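Local coordinates for clavulanic acid biosynthesis oligopeptide binding protein 2 (Streptomyces clavuligerus, PDB 2WOP) that is an oligopeptide-binding protein of clavulanic acid biosynthesis, holds a free arginine in this structure, and probably takes part in peptide transport, at residues Ile395-Gly400 with Leu448-Trp453; Gly436-Val441 with Gly477-Leu482. All coordinates share one frame; numbering follows the deposited sequence.

Contact 1 (Ile395-Gly400 with Leu448-Trp453). With ARG (arginine), chain B.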
loop_
_atom_site.group_PDB
_atom_site.type_symbol
_atom_site.label_atom_id
_atom_site.label_comp_id
_atom_site.label_asym_id
_atom_site.label_seq_id
_atom_site.Cartn_x
_atom_site.Cartn_y
_atom_site.Cartn_z
ATOM N N ILE A 395 13.104 3.454 -22.630
ATOM C CA ILE A 395 12.241 3.525 -21.445
ATOM C C ILE A 395 11.338 2.298 -21.381
ATOM O O ILE A 395 10.669 1.959 -22.363
ATOM C CB ILE A 395 11.421 4.855 -21.401
ATOM C CG1 ILE A 395 10.570 4.953 -20.138
ATOM C CG2 ILE A 395 10.572 5.068 -22.690
ATOM C CD1 ILE A 395 10.128 6.411 -19.875
ATOM N N GLY A 396 11.330 1.647 -20.230
ATOM C CA GLY A 396 10.481 0.486 -20.007
ATOM C C GLY A 396 9.160 0.913 -19.394
ATOM O O GLY A 396 9.109 1.794 -18.505
ATOM N N THR A 397 8.092 0.272 -19.857
ATOM C CA THR A 397 6.751 0.599 -19.403
ATOM C C THR A 397 5.804 -0.599 -19.576
ATOM O O THR A 397 6.236 -1.687 -19.920
ATOM C CB THR A 397 6.198 1.854 -20.125
ATOM O OG1 THR A 397 4.983 2.262 -19.489
ATOM C CG2 THR A 397 5.931 1.580 -21.628
ATOM N N GLN A 398 4.530 -0.373 -19.274
ATOM C CA GLN A 398 3.440 -1.333 -19.512
ATOM C C GLN A 398 2.539 -0.765 -20.579
ATOM O O GLN A 398 2.521 0.449 -20.788
ATOM C CB GLN A 398 2.551 -1.460 -18.269
ATOM C CG GLN A 398 3.124 -2.119 -17.059
ATOM C CD GLN A 398 2.176 -2.059 -15.884
ATOM O OE1 GLN A 398 1.108 -1.436 -15.951
ATOM N NE2 GLN A 398 2.550 -2.706 -14.796
ATOM N N ARG A 399 1.750 -1.637 -21.214
ATOM C CA ARG A 399 0.614 -1.215 -22.045
ATOM C C ARG A 399 -0.391 -0.419 -21.197
ATOM O O ARG A 399 -0.535 -0.672 -20.000
ATOM C CB ARG A 399 -0.062 -2.446 -22.679
ATOM C CG ARG A 399 0.781 -3.108 -23.778
ATOM C CD ARG A 399 0.417 -4.577 -24.092
ATOM N NE ARG A 399 1.338 -5.565 -23.500
ATOM C CZ ARG A 399 2.547 -5.885 -23.980
ATOM N NH1 ARG A 399 3.043 -5.286 -25.057
ATOM N NH2 ARG A 399 3.284 -6.803 -23.360
ATOM N N GLY A 400 -1.049 0.570 -21.802
ATOM C CA GLY A 400 -2.081 1.344 -21.108
ATOM C C GLY A 400 -1.629 2.701 -20.593
ATOM O O GLY A 400 -0.953 3.449 -21.296
ATOM N N LEU A 448 15.449 4.041 -18.269
ATOM C CA LEU A 448 14.307 4.649 -17.566
ATOM C C LEU A 448 13.176 3.639 -17.418
ATOM O O LEU A 448 12.976 2.806 -18.303
ATOM C CB LEU A 448 13.774 5.886 -18.294
ATOM C CG LEU A 448 14.789 6.929 -18.768
ATOM C CD1 LEU A 448 15.026 6.747 -20.277
ATOM C CD2 LEU A 448 14.326 8.336 -18.469
ATOM N N LEU A 449 12.422 3.754 -16.328
ATOM C CA LEU A 449 11.308 2.837 -16.039
ATOM C C LEU A 449 10.153 3.647 -15.485
ATOM O O LEU A 449 10.341 4.464 -14.572
ATOM C CB LEU A 449 11.719 1.770 -15.012
ATOM C CG LEU A 449 12.738 0.694 -15.439
ATOM C CD1 LEU A 449 13.249 -0.081 -14.227
ATOM C CD2 LEU A 449 12.087 -0.269 -16.444
ATOM N N VAL A 450 8.959 3.416 -16.034
ATOM C CA VAL A 450 7.765 4.075 -15.521
ATOM C C VAL A 450 7.113 3.136 -14.521
ATOM O O VAL A 450 6.907 1.953 -14.810
ATOM C CB VAL A 450 6.776 4.417 -16.653
ATOM C CG1 VAL A 450 5.472 5.024 -16.083
ATOM C CG2 VAL A 450 7.412 5.384 -17.636
ATOM N N THR A 451 6.782 3.641 -13.335
ATOM C CA THR A 451 6.082 2.789 -12.386
ATOM C C THR A 451 5.285 3.608 -11.380
ATOM O O THR A 451 5.296 4.852 -11.411
ATOM C CB THR A 451 7.055 1.777 -11.697
ATOM O OG1 THR A 451 6.310 0.723 -11.066
ATOM C CG2 THR A 451 7.921 2.489 -10.643
ATOM N N ASP A 452 4.578 2.909 -10.505
ATOM C CA ASP A 452 3.942 3.551 -9.361
ATOM C C ASP A 452 4.152 2.688 -8.126
ATOM O O ASP A 452 4.559 1.539 -8.246
ATOM C CB ASP A 452 2.471 3.877 -9.624
ATOM C CG ASP A 452 1.625 2.657 -9.943
ATOM O OD1 ASP A 452 2.130 1.515 -9.973
ATOM O OD2 ASP A 452 0.419 2.861 -10.199
ATOM N N TRP A 453 3.907 3.255 -6.954
ATOM C CA TRP A 453 4.236 2.593 -5.697
ATOM C C TRP A 453 3.349 3.114 -4.582
ATOM O O TRP A 453 3.109 4.310 -4.513
ATOM C CB TRP A 453 5.686 2.919 -5.347
ATOM C CG TRP A 453 6.069 2.685 -3.932
ATOM C CD1 TRP A 453 6.280 3.646 -2.974
ATOM C CD2 TRP A 453 6.339 1.427 -3.309
ATOM N NE1 TRP A 453 6.644 3.056 -1.784
ATOM C CE2 TRP A 453 6.680 1.696 -1.954
ATOM C CE3 TRP A 453 6.285 0.098 -3.742
ATOM C CZ2 TRP A 453 6.986 0.677 -1.041
ATOM C CZ3 TRP A 453 6.617 -0.920 -2.841
ATOM C CH2 TRP A 453 6.959 -0.621 -1.501
HETATM N N ARG B . 3.772 -1.832 -2.132
HETATM C CA ARG B . 3.132 -2.714 -3.142
HETATM C C ARG B . 3.002 -2.005 -4.487
HETATM O O ARG B . 3.136 -0.777 -4.617
HETATM C CB ARG B . 1.755 -3.153 -2.653
HETATM C CG ARG B . 0.831 -1.968 -2.353
HETATM C CD ARG B . -0.606 -2.417 -2.230
HETATM N NE ARG B . -0.816 -3.388 -1.151
HETATM C CZ ARG B . -0.759 -3.100 0.152
HETATM N NH1 ARG B . -0.473 -1.865 0.566
HETATM N NH2 ARG B . -0.993 -4.050 1.044
HETATM O OXT ARG B . 2.720 -2.680 -5.469
#
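Gly396 and Leu448 join two parallel strands through Gly396 N and Leu448 O, 2.8 Å apart (N-H...O angle 170°). Gly396 O accepts from Val450 N at 3.0 Å, nearly in line with its carbonyl bond, holding Gly396 to the neighbouring strand through both N-H and C=O. C-H...O contacts run from Ile395 CA to Leu448 O and from Leu449 CA to Gly396 O. On one sheet face, Ile395 CG1 lies 3.8 Å from Leu448 CB. With CG1 anti to N (chi1 -178°) and the second torsion also extended (chi2 162°), CD1 meets Val450 CG2 at 3.7 Å. On the other, Leu449 CD2 lies 4.0 Å from Gly396 CA, where any side chain would collide with it. Val405 and Val409 of helix 401-414 cover Val450 and Ile395. Beyond this pairing, strand 448-453 continues beside strand 303-309 to Trp453, whose CZ3 is 3.1 Å from N of the bound arginine; Trp453 NE1 is tied to Phe463 O. Replacing this indole by alanine is likely to leave the ligand's amino nitrogen without its aromatic neighbour and Phe463 O without this donor. Backbone bonds and buried aliphatic contacts thus fix the strand, whose end presents an indole to a polar ligand.

Contact 2 (Gly436-Val441 with Gly477-Leu482). With ARG (arginine), chain B.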
loop_
_atom_site.group_PDB
_atom_site.type_symbol
_atom_site.label_atom_id
_atom_site.label_comp_id
_atom_site.label_asym_id
_atom_site.label_seq_id
_atom_site.Cartn_x
_atom_site.Cartn_y
_atom_site.Cartn_z
ATOM N N GLY A 436 10.552 -4.913 -12.133
ATOM C CA GLY A 436 10.919 -5.395 -10.793
ATOM C C GLY A 436 11.996 -6.464 -10.743
ATOM O O GLY A 436 12.323 -6.969 -9.665
ATOM N N HIS A 437 12.554 -6.821 -11.901
ATOM C CA HIS A 437 13.634 -7.796 -11.939
ATOM C C HIS A 437 14.903 -7.202 -12.537
ATOM O O HIS A 437 14.931 -6.879 -13.731
ATOM C CB HIS A 437 13.245 -9.049 -12.730
ATOM C CG HIS A 437 14.088 -10.241 -12.397
ATOM N ND1 HIS A 437 15.459 -10.246 -12.534
ATOM C CD2 HIS A 437 13.754 -11.455 -11.895
ATOM C CE1 HIS A 437 15.935 -11.418 -12.146
ATOM N NE2 HIS A 437 14.919 -12.168 -11.748
ATOM N N PRO A 438 15.954 -7.067 -11.709
ATOM C CA PRO A 438 17.242 -6.493 -12.123
ATOM C C PRO A 438 17.834 -7.100 -13.402
ATOM O O PRO A 438 18.439 -6.379 -14.190
ATOM C CB PRO A 438 18.136 -6.778 -10.924
ATOM C CG PRO A 438 17.171 -6.664 -9.752
ATOM C CD PRO A 438 15.957 -7.404 -10.269
ATOM N N GLU A 439 17.633 -8.402 -13.618
ATOM C CA GLU A 439 18.168 -9.055 -14.829
ATOM C C GLU A 439 17.390 -8.610 -16.073
ATOM O O GLU A 439 17.979 -8.423 -17.143
ATOM C CB GLU A 439 18.168 -10.592 -14.684
ATOM C CG GLU A 439 19.180 -11.143 -13.663
ATOM C CD GLU A 439 18.874 -12.582 -13.195
ATOM O OE1 GLU A 439 18.247 -13.373 -13.949
ATOM O OE2 GLU A 439 19.257 -12.918 -12.046
ATOM N N THR A 440 16.080 -8.421 -15.925
ATOM C CA THR A 440 15.241 -7.943 -17.032
ATOM C C THR A 440 15.660 -6.543 -17.458
ATOM O O THR A 440 15.805 -6.250 -18.647
ATOM C CB THR A 440 13.739 -7.985 -16.666
ATOM O OG1 THR A 440 13.377 -9.345 -16.384
ATOM C CG2 THR A 440 12.889 -7.481 -17.819
ATOM N N VAL A 441 15.869 -5.685 -16.462
ATOM C CA VAL A 441 16.291 -4.309 -16.699
ATOM C C VAL A 441 17.599 -4.292 -17.509
ATOM O O VAL A 441 17.757 -3.517 -18.455
ATOM C CB VAL A 441 16.380 -3.537 -15.337
ATOM C CG1 VAL A 441 17.026 -2.164 -15.484
ATOM C CG2 VAL A 441 14.975 -3.380 -14.759
ATOM N N GLY A 477 13.841 -10.586 -8.344
ATOM C CA GLY A 477 12.515 -10.084 -8.715
ATOM C C GLY A 477 11.722 -9.543 -7.538
ATOM O O GLY A 477 12.082 -9.767 -6.382
ATOM N N GLY A 478 10.639 -8.832 -7.850
ATOM C CA GLY A 478 9.851 -8.085 -6.869
ATOM C C GLY A 478 10.651 -6.930 -6.291
ATOM O O GLY A 478 10.422 -6.504 -5.152
ATOM N N ASN A 479 11.613 -6.455 -7.073
ATOM C CA ASN A 479 12.476 -5.355 -6.660
ATOM C C ASN A 479 11.738 -4.032 -6.803
ATOM O O ASN A 479 11.079 -3.780 -7.817
ATOM C CB ASN A 479 13.771 -5.358 -7.485
ATOM C CG ASN A 479 14.695 -4.198 -7.146
ATOM O OD1 ASN A 479 15.222 -3.532 -8.053
ATOM N ND2 ASN A 479 14.916 -3.957 -5.846
ATOM N N TRP A 480 11.856 -3.199 -5.769
ATOM C CA TRP A 480 11.294 -1.858 -5.788
ATOM C C TRP A 480 12.339 -0.756 -5.765
ATOM O O TRP A 480 12.005 0.418 -5.961
ATOM C CB TRP A 480 10.299 -1.688 -4.643
ATOM C CG TRP A 480 9.001 -2.261 -5.032
ATOM C CD1 TRP A 480 8.470 -3.456 -4.647
ATOM C CD2 TRP A 480 8.088 -1.685 -5.955
ATOM N NE1 TRP A 480 7.256 -3.653 -5.272
ATOM C CE2 TRP A 480 6.998 -2.571 -6.074
ATOM C CE3 TRP A 480 8.074 -0.485 -6.685
ATOM C CZ2 TRP A 480 5.899 -2.298 -6.893
ATOM C CZ3 TRP A 480 6.990 -0.222 -7.499
ATOM C CH2 TRP A 480 5.917 -1.124 -7.593
ATOM N N ASN A 481 13.591 -1.127 -5.534
ATOM C CA ASN A 481 14.692 -0.163 -5.603
ATOM C C ASN A 481 15.241 -0.246 -7.029
ATOM O O ASN A 481 16.279 -0.883 -7.301
ATOM C CB ASN A 481 15.755 -0.477 -4.530
ATOM C CG ASN A 481 16.933 0.507 -4.535
ATOM O OD1 ASN A 481 17.157 1.232 -5.503
ATOM N ND2 ASN A 481 17.711 0.501 -3.443
ATOM N N LEU A 482 14.518 0.377 -7.954
ATOM C CA LEU A 482 14.824 0.195 -9.377
ATOM C C LEU A 482 16.203 0.723 -9.814
ATOM O O LEU A 482 16.893 0.061 -10.599
ATOM C CB LEU A 482 13.688 0.739 -10.275
ATOM C CG LEU A 482 12.282 0.178 -9.997
ATOM C CD1 LEU A 482 11.258 0.797 -10.954
ATOM C CD2 LEU A 482 12.197 -1.344 -10.016
HETATM N N ARG B . 3.772 -1.832 -2.132
HETATM C CA ARG B . 3.132 -2.714 -3.142
HETATM C C ARG B . 3.002 -2.005 -4.487
HETATM O O ARG B . 3.136 -0.777 -4.617
HETATM C CB ARG B . 1.755 -3.153 -2.653
HETATM C CG ARG B . 0.831 -1.968 -2.353
HETATM C CD ARG B . -0.606 -2.417 -2.230
HETATM N NE ARG B . -0.816 -3.388 -1.151
HETATM C CZ ARG B . -0.759 -3.100 0.152
HETATM N NH1 ARG B . -0.473 -1.865 0.566
HETATM N NH2 ARG B . -0.993 -4.050 1.044
HETATM O OXT ARG B . 2.720 -2.680 -5.469
#
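Gly436 O and Asn479 N form the hydrogen bond that ties the turn before helix 438-444 to the loop 477-482. They are 2.7 Å apart, with the N-H lying in the carbonyl plane and directed at a lone pair (C=O...N angle 133°). Gly478 N also comes near this oxygen, but its angle is too poor for a bond.

Weaker C-H...O contacts surround that bond. Gly477 CA approaches Gly436 O at 3.3 Å, and Gly436 CA faces Asn479 O at 3.4 Å, so the two backbones exchange contacts in both directions. Gly477 has phi 108°, an angle at which a side chain would be jammed against the preceding carbonyl; one would also press on His437 CD2.

The imidazole of His437 provides the flat surface. Gly477 N stands 3.6 Å above one face, displaced toward the rim, and CD2 is the nearest ring atom. In its own plane the same ring uses ND1 to accept from Glu439 N at 3.0 Å. With CG anti to the backbone N (chi1 -159°), the ring reaches back to that amide, and the bond restricts its rotation while its face meets the glycine.

Apolar contacts are looser. Pro438 CD lies 4.1 Å from Asn479 CB, and Leu482 CD2 reaches Gly436 CA.

A ring-to-carboxylate contact lies farther along the loop. Trp480 turns from the helix side to the ligand, and OXT of the bound arginine approaches its ring obliquely, 3.5 Å from CZ2; Phe431 and Trp453 also meet this ring.

His437 is therefore a side-chain N-cap of helix 438-444, and the start of that helix is fastened to an irregular, glycine-rich loop that contributes an aromatic wall to the ligand site of this solute-binding protein.

Contact 1 and contact 2 have centres about 12 Å apart and alternate along the chain in the order 395-400, 436-441, 448-453, 477-482, with helix 438-444 leading into strand 448-453 as one step. They meet directly through Trp480: its CH2 lies 3.1 Å from Asp452 O, and its CD2 is 3.4 Å from Trp453 CE3, the two indole planes being inclined at about 50°. In addition, Thr451 CG2 packs on Leu482 CD1 at 3.8 Å. Both contacts touch the bound arginine, contact 1 at its amino nitrogen and one carboxylate oxygen, contact 2 at its carboxylate. Gly454 O, Asp456 OD1 and Tyr52 O add hydrogen bonds to this ligand.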